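Local coordinates for protection of telomeres protein 1 (Schizosaccharomyces pombe, PDB 7CUI) that binds single-stranded telomeric DNA, protects the 3' overhang of telomeres, and regulates telomerase and telomere length, at residues W163-I175 and T185-K197. Numbering follows the deposited sequence.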
loop_
_atom_site.group_PDB
_atom_site.type_symbol
_atom_site.label_atom_id
_atom_site.label_comp_id
_atom_site.label_asym_id
_atom_site.label_seq_id
_atom_site.Cartn_x
_atom_site.Cartn_y
_atom_site.Cartn_z
ATOM N N TRP A 163 -6.381 -0.550 13.038
ATOM C CA TRP A 163 -6.739 0.731 12.450
ATOM C C TRP A 163 -5.556 1.686 12.539
ATOM O O TRP A 163 -4.866 1.719 13.559
ATOM C CB TRP A 163 -7.937 1.338 13.190
ATOM C CG TRP A 163 -9.236 0.666 12.893
ATOM C CD1 TRP A 163 -9.805 -0.356 13.591
ATOM C CD2 TRP A 163 -10.132 0.964 11.806
ATOM N NE1 TRP A 163 -10.997 -0.711 13.023
ATOM C CE2 TRP A 163 -11.226 0.079 11.928
ATOM C CE3 TRP A 163 -10.127 1.889 10.752
ATOM C CZ2 TRP A 163 -12.295 0.097 11.030
ATOM C CZ3 TRP A 163 -11.183 1.903 9.865
ATOM C CH2 TRP A 163 -12.254 1.018 10.005
ATOM N N PHE A 164 -5.359 2.481 11.478
ATOM C CA PHE A 164 -4.292 3.469 11.439
ATOM C C PHE A 164 -4.642 4.562 10.433
ATOM O O PHE A 164 -5.454 4.346 9.532
ATOM C CB PHE A 164 -2.937 2.814 11.141
ATOM C CG PHE A 164 -2.857 2.073 9.829
ATOM C CD1 PHE A 164 -3.238 0.739 9.738
ATOM C CD2 PHE A 164 -2.414 2.709 8.676
ATOM C CE1 PHE A 164 -3.182 0.060 8.530
ATOM C CE2 PHE A 164 -2.348 2.025 7.468
ATOM C CZ PHE A 164 -2.728 0.701 7.397
ATOM N N ASP A 165 -4.033 5.738 10.622
ATOM C CA ASP A 165 -4.172 6.831 9.674
ATOM C C ASP A 165 -3.151 6.632 8.559
ATOM O O ASP A 165 -2.037 6.180 8.812
ATOM C CB ASP A 165 -4.048 8.195 10.356
ATOM C CG ASP A 165 -5.248 8.560 11.217
ATOM O OD1 ASP A 165 -6.356 8.084 10.909
ATOM O OD2 ASP A 165 -5.061 9.319 12.190
ATOM N N ILE A 166 -3.553 6.961 7.325
ATOM C CA ILE A 166 -2.725 6.778 6.142
ATOM C C ILE A 166 -2.846 8.027 5.271
ATOM O O ILE A 166 -3.938 8.572 5.131
ATOM C CB ILE A 166 -3.155 5.498 5.384
ATOM C CG1 ILE A 166 -2.218 5.138 4.230
ATOM C CG2 ILE A 166 -4.593 5.604 4.903
ATOM C CD1 ILE A 166 -0.792 4.909 4.650
ATOM N N TYR A 167 -1.717 8.484 4.715
ATOM C CA TYR A 167 -1.744 9.533 3.706
ATOM C C TYR A 167 -1.592 8.897 2.330
ATOM O O TYR A 167 -0.757 8.015 2.147
ATOM C CB TYR A 167 -0.589 10.522 3.870
ATOM C CG TYR A 167 -0.468 11.215 5.202
ATOM C CD1 TYR A 167 -1.553 11.371 6.048
ATOM C CD2 TYR A 167 0.743 11.763 5.597
ATOM C CE1 TYR A 167 -1.432 12.023 7.265
ATOM C CE2 TYR A 167 0.881 12.421 6.808
ATOM C CZ TYR A 167 -0.212 12.553 7.645
ATOM O OH TYR A 167 -0.077 13.197 8.841
ATOM N N VAL A 168 -2.392 9.360 1.366
ATOM C CA VAL A 168 -2.285 8.877 -0.002
ATOM C C VAL A 168 -2.142 10.069 -0.942
ATOM O O VAL A 168 -2.766 11.106 -0.735
ATOM C CB VAL A 168 -3.465 7.972 -0.413
ATOM C CG1 VAL A 168 -3.596 6.757 0.494
ATOM C CG2 VAL A 168 -4.785 8.727 -0.512
ATOM N N LYS A 169 -1.294 9.903 -1.963
ATOM C CA LYS A 169 -1.210 10.859 -3.053
ATOM C C LYS A 169 -1.855 10.250 -4.295
ATOM O O LYS A 169 -1.482 9.163 -4.729
ATOM C CB LYS A 169 0.226 11.350 -3.268
ATOM C CG LYS A 169 1.311 10.286 -3.352
ATOM C CD LYS A 169 2.703 10.870 -3.236
ATOM C CE LYS A 169 3.758 9.821 -2.962
ATOM N NZ LYS A 169 5.094 10.425 -2.740
ATOM N N GLU A 170 -2.849 10.965 -4.827
ATOM C CA GLU A 170 -3.619 10.553 -5.989
ATOM C C GLU A 170 -2.967 11.152 -7.230
ATOM O O GLU A 170 -2.576 12.316 -7.219
ATOM C CB GLU A 170 -5.049 11.071 -5.835
ATOM C CG GLU A 170 -6.037 10.516 -6.845
ATOM C CD GLU A 170 -7.475 10.889 -6.522
ATOM O OE1 GLU A 170 -7.677 11.775 -5.673
ATOM O OE2 GLU A 170 -8.390 10.288 -7.111
ATOM N N TYR A 171 -2.864 10.348 -8.293
ATOM C CA TYR A 171 -2.147 10.744 -9.495
ATOM C C TYR A 171 -2.551 9.836 -10.652
ATOM O O TYR A 171 -3.183 8.805 -10.443
ATOM C CB TYR A 171 -0.635 10.649 -9.275
ATOM C CG TYR A 171 -0.127 9.239 -9.101
ATOM C CD1 TYR A 171 -0.268 8.574 -7.893
ATOM C CD2 TYR A 171 0.477 8.559 -10.149
ATOM C CE1 TYR A 171 0.177 7.272 -7.731
ATOM C CE2 TYR A 171 0.933 7.258 -10.002
ATOM C CZ TYR A 171 0.786 6.614 -8.786
ATOM O OH TYR A 171 1.233 5.335 -8.625
ATOM N N ILE A 172 -2.156 10.226 -11.867
ATOM C CA ILE A 172 -2.452 9.466 -13.072
ATOM C C ILE A 172 -1.134 9.175 -13.782
ATOM O O ILE A 172 -0.541 10.087 -14.359
ATOM C CB ILE A 172 -3.406 10.261 -13.990
ATOM C CG1 ILE A 172 -4.679 10.703 -13.262
ATOM C CG2 ILE A 172 -3.719 9.476 -15.258
ATOM C CD1 ILE A 172 -5.351 11.921 -13.868
ATOM N N PRO A 173 -0.625 7.917 -13.789
ATOM C CA PRO A 173 0.659 7.637 -14.428
ATOM C C PRO A 173 0.499 7.471 -15.936
ATOM O O PRO A 173 -0.608 7.263 -16.433
ATOM C CB PRO A 173 1.068 6.303 -13.793
ATOM C CG PRO A 173 -0.252 5.600 -13.563
ATOM C CD PRO A 173 -1.237 6.704 -13.218
ATOM N N VAL A 174 1.634 7.562 -16.639
ATOM C CA VAL A 174 1.705 7.343 -18.072
ATOM C C VAL A 174 1.914 5.852 -18.315
ATOM O O VAL A 174 3.016 5.345 -18.122
ATOM C CB VAL A 174 2.857 8.158 -18.692
ATOM C CG1 VAL A 174 2.953 7.965 -20.200
ATOM C CG2 VAL A 174 2.770 9.634 -18.336
ATOM N N ILE A 175 0.851 5.158 -18.737
ATOM C CA ILE A 175 0.963 3.759 -19.124
ATOM C C ILE A 175 0.767 3.659 -20.643
ATOM O O ILE A 175 1.780 3.451 -21.344
ATOM C CB ILE A 175 -0.035 2.865 -18.354
ATOM C CG1 ILE A 175 -1.489 3.224 -18.681
ATOM C CG2 ILE A 175 0.235 2.897 -16.855
ATOM C CD1 ILE A 175 -2.380 2.030 -18.951
ATOM N N THR A 185 -9.953 8.188 -17.938
ATOM C CA THR A 185 -11.068 7.948 -17.030
ATOM C C THR A 185 -10.552 7.810 -15.596
ATOM O O THR A 185 -9.375 8.045 -15.328
ATOM C CB THR A 185 -11.880 6.721 -17.471
ATOM O OG1 THR A 185 -11.134 5.531 -17.213
ATOM C CG2 THR A 185 -12.275 6.761 -18.932
ATOM N N PHE A 186 -11.445 7.412 -14.682
ATOM C CA PHE A 186 -11.093 7.278 -13.278
ATOM C C PHE A 186 -10.331 5.979 -13.032
ATOM O O PHE A 186 -9.591 5.872 -12.056
ATOM C CB PHE A 186 -12.343 7.324 -12.401
ATOM C CG PHE A 186 -12.115 7.937 -11.044
ATOM C CD1 PHE A 186 -11.922 9.305 -10.914
ATOM C CD2 PHE A 186 -12.097 7.153 -9.900
ATOM C CE1 PHE A 186 -11.714 9.879 -9.669
ATOM C CE2 PHE A 186 -11.890 7.729 -8.656
ATOM C CZ PHE A 186 -11.698 9.089 -8.541
ATOM N N LEU A 187 -10.546 4.996 -13.917
ATOM C CA LEU A 187 -9.826 3.732 -13.898
ATOM C C LEU A 187 -8.327 3.982 -14.055
ATOM O O LEU A 187 -7.522 3.072 -13.856
ATOM C CB LEU A 187 -10.334 2.850 -15.045
ATOM C CG LEU A 187 -11.553 1.975 -14.752
ATOM C CD1 LEU A 187 -11.837 1.047 -15.927
ATOM C CD2 LEU A 187 -11.368 1.169 -13.473
ATOM N N GLN A 188 -7.966 5.217 -14.424
ATOM C CA GLN A 188 -6.595 5.546 -14.784
ATOM C C GLN A 188 -5.873 6.197 -13.608
ATOM O O GLN A 188 -4.675 6.456 -13.686
ATOM C CB GLN A 188 -6.551 6.429 -16.033
ATOM C CG GLN A 188 -6.577 5.647 -17.342
ATOM C CD GLN A 188 -7.970 5.262 -17.775
ATOM O OE1 GLN A 188 -8.957 5.847 -17.342
ATOM N NE2 GLN A 188 -8.061 4.269 -18.643
ATOM N N LYS A 189 -6.602 6.451 -12.517
ATOM C CA LYS A 189 -5.989 7.017 -11.327
ATOM C C LYS A 189 -5.351 5.906 -10.496
ATOM O O LYS A 189 -5.847 4.782 -10.460
ATOM C CB LYS A 189 -7.011 7.823 -10.519
ATOM C CG LYS A 189 -7.412 9.159 -11.131
ATOM C CD LYS A 189 -8.368 9.950 -10.264
ATOM C CE LYS A 189 -8.428 11.426 -10.598
ATOM N NZ LYS A 189 -7.237 12.162 -10.110
ATOM N N ARG A 190 -4.231 6.249 -9.847
ATOM C CA ARG A 190 -3.551 5.396 -8.885
ATOM C C ARG A 190 -3.394 6.167 -7.576
ATOM O O ARG A 190 -3.354 7.396 -7.579
ATOM C CB ARG A 190 -2.170 4.994 -9.418
ATOM C CG ARG A 190 -2.085 3.607 -10.044
ATOM C CD ARG A 190 -3.235 3.261 -10.966
ATOM N NE ARG A 190 -3.026 2.062 -11.761
ATOM C CZ ARG A 190 -3.852 1.646 -12.714
ATOM N NH1 ARG A 190 -4.947 2.334 -12.992
ATOM N NH2 ARG A 190 -3.576 0.545 -13.391
ATOM N N TRP A 191 -3.302 5.431 -6.463
ATOM C CA TRP A 191 -3.039 6.021 -5.159
ATOM C C TRP A 191 -1.752 5.448 -4.578
ATOM O O TRP A 191 -1.496 4.250 -4.680
ATOM C CB TRP A 191 -4.209 5.788 -4.202
ATOM C CG TRP A 191 -5.464 6.469 -4.640
ATOM C CD1 TRP A 191 -5.916 7.697 -4.251
ATOM C CD2 TRP A 191 -6.423 5.961 -5.581
ATOM N NE1 TRP A 191 -7.095 7.984 -4.883
ATOM C CE2 TRP A 191 -7.434 6.938 -5.703
ATOM C CE3 TRP A 191 -6.529 4.781 -6.328
ATOM C CZ2 TRP A 191 -8.536 6.764 -6.541
ATOM C CZ3 TRP A 191 -7.616 4.611 -7.157
ATOM C CH2 TRP A 191 -8.607 5.591 -7.259
ATOM N N ARG A 192 -0.976 6.318 -3.926
ATOM C CA ARG A 192 0.312 5.945 -3.372
ATOM C C ARG A 192 0.397 6.380 -1.912
ATOM O O ARG A 192 0.229 7.557 -1.604
ATOM C CB ARG A 192 1.425 6.582 -4.207
ATOM C CG ARG A 192 2.043 5.638 -5.226
ATOM C CD ARG A 192 3.497 5.419 -4.877
ATOM N NE ARG A 192 4.378 6.080 -5.826
ATOM C CZ ARG A 192 5.547 6.640 -5.529
ATOM N NH1 ARG A 192 5.986 6.663 -4.282
ATOM N NH2 ARG A 192 6.267 7.190 -6.487
ATOM N N GLY A 193 0.671 5.418 -1.022
ATOM C CA GLY A 193 0.879 5.719 0.384
ATOM C C GLY A 193 2.162 6.516 0.598
ATOM O O GLY A 193 3.097 6.403 -0.196
ATOM N N PHE A 194 2.188 7.319 1.670
ATOM C CA PHE A 194 3.384 8.048 2.066
ATOM C C PHE A 194 3.209 8.616 3.474
ATOM O O PHE A 194 2.103 8.626 4.012
ATOM C CB PHE A 194 3.684 9.174 1.073
ATOM C CG PHE A 194 2.756 10.358 1.178
ATOM C CD1 PHE A 194 1.528 10.357 0.532
ATOM C CD2 PHE A 194 3.109 11.469 1.931
ATOM C CE1 PHE A 194 0.677 11.446 0.633
ATOM C CE2 PHE A 194 2.256 12.556 2.036
ATOM C CZ PHE A 194 1.042 12.543 1.385
ATOM N N GLY A 195 4.318 9.101 4.048
ATOM C CA GLY A 195 4.325 9.815 5.317
ATOM C C GLY A 195 3.753 8.981 6.461
ATOM O O GLY A 195 3.053 9.499 7.330
ATOM N N THR A 196 4.061 7.683 6.447
ATOM C CA THR A 196 3.469 6.729 7.369
ATOM C C THR A 196 4.526 5.690 7.728
ATOM O O THR A 196 5.075 5.052 6.834
ATOM C CB THR A 196 2.255 6.052 6.717
ATOM O OG1 THR A 196 1.414 7.057 6.149
ATOM C CG2 THR A 196 1.453 5.191 7.670
ATOM N N LYS A 197 4.810 5.530 9.028
ATOM C CA LYS A 197 5.870 4.625 9.450
ATOM C C LYS A 197 5.371 3.665 10.531
ATOM O O LYS A 197 4.597 4.055 11.401
ATOM C CB LYS A 197 7.150 5.381 9.829
ATOM C CG LYS A 197 7.043 6.357 10.990
ATOM C CD LYS A 197 8.391 6.784 11.551
ATOM C CE LYS A 197 8.929 8.074 10.966
ATOM N NZ LYS A 197 9.699 7.826 9.727
#
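Gln188 O, where 185-197 begins to close on 163-175, lies beside Ile172 CG2 and Pro173 CD, just ahead of the antiparallel pair formed by strands 163-171 and 190-194. The curled sheet, with 163-171 also paired to 49-73 and 190-198 to 93-99, has the strand order of an OB-fold barrel, here in the C-terminal part of Pot1. Lys189 lays its aliphatic chain past Ile172, CG to CG1 3.8 Å, and crosses the Glu170 carboxylate, where NZ makes a long salt bridge of 3.7 Å with OE2. Arg49 and His51 hold Glu170 OE1. Arg190 N gives Tyr171 O an almost straight bond (2.8 Å, 177°), and Arg190 CB sits over one face of the Tyr171 ring, 3.9 Å from its centroid. Tyr171 folds back over the neighbouring strand because its CG stands between backbone N and carbonyl carbon (chi1 68°), and its OH bonds the backbone of another protein's chain. Cutting Tyr171 back to alanine removes the ring on which Arg190 CB and Arg192 CG pack, and would probably leave that backbone without its hydroxyl partner. On the other face of the sheet Trp191 runs alongside Glu170, its CD1 meeting Val168 CG2. Arg192 O accepts from Lys169 N at 2.8 Å. Back on the Tyr171 face, Lys169 CE rests over the Arg192 guanidinium; both side chains reach Asp102, whose carboxylate probably offsets their like charges. Phe194 (chi1 74°) swings its ring across to 163-171 and takes Tyr167 CB over its face in a CH-pi contact, 3.7 Å from the centroid. Gly195 has a positive phi, and a CB there would clash with Tyr167 CD2. Beyond it Thr196 OG1 donates to Phe194 O at 2.7 Å, and Thr196 CG2 meets Ile166 CD1 at 3.8 Å.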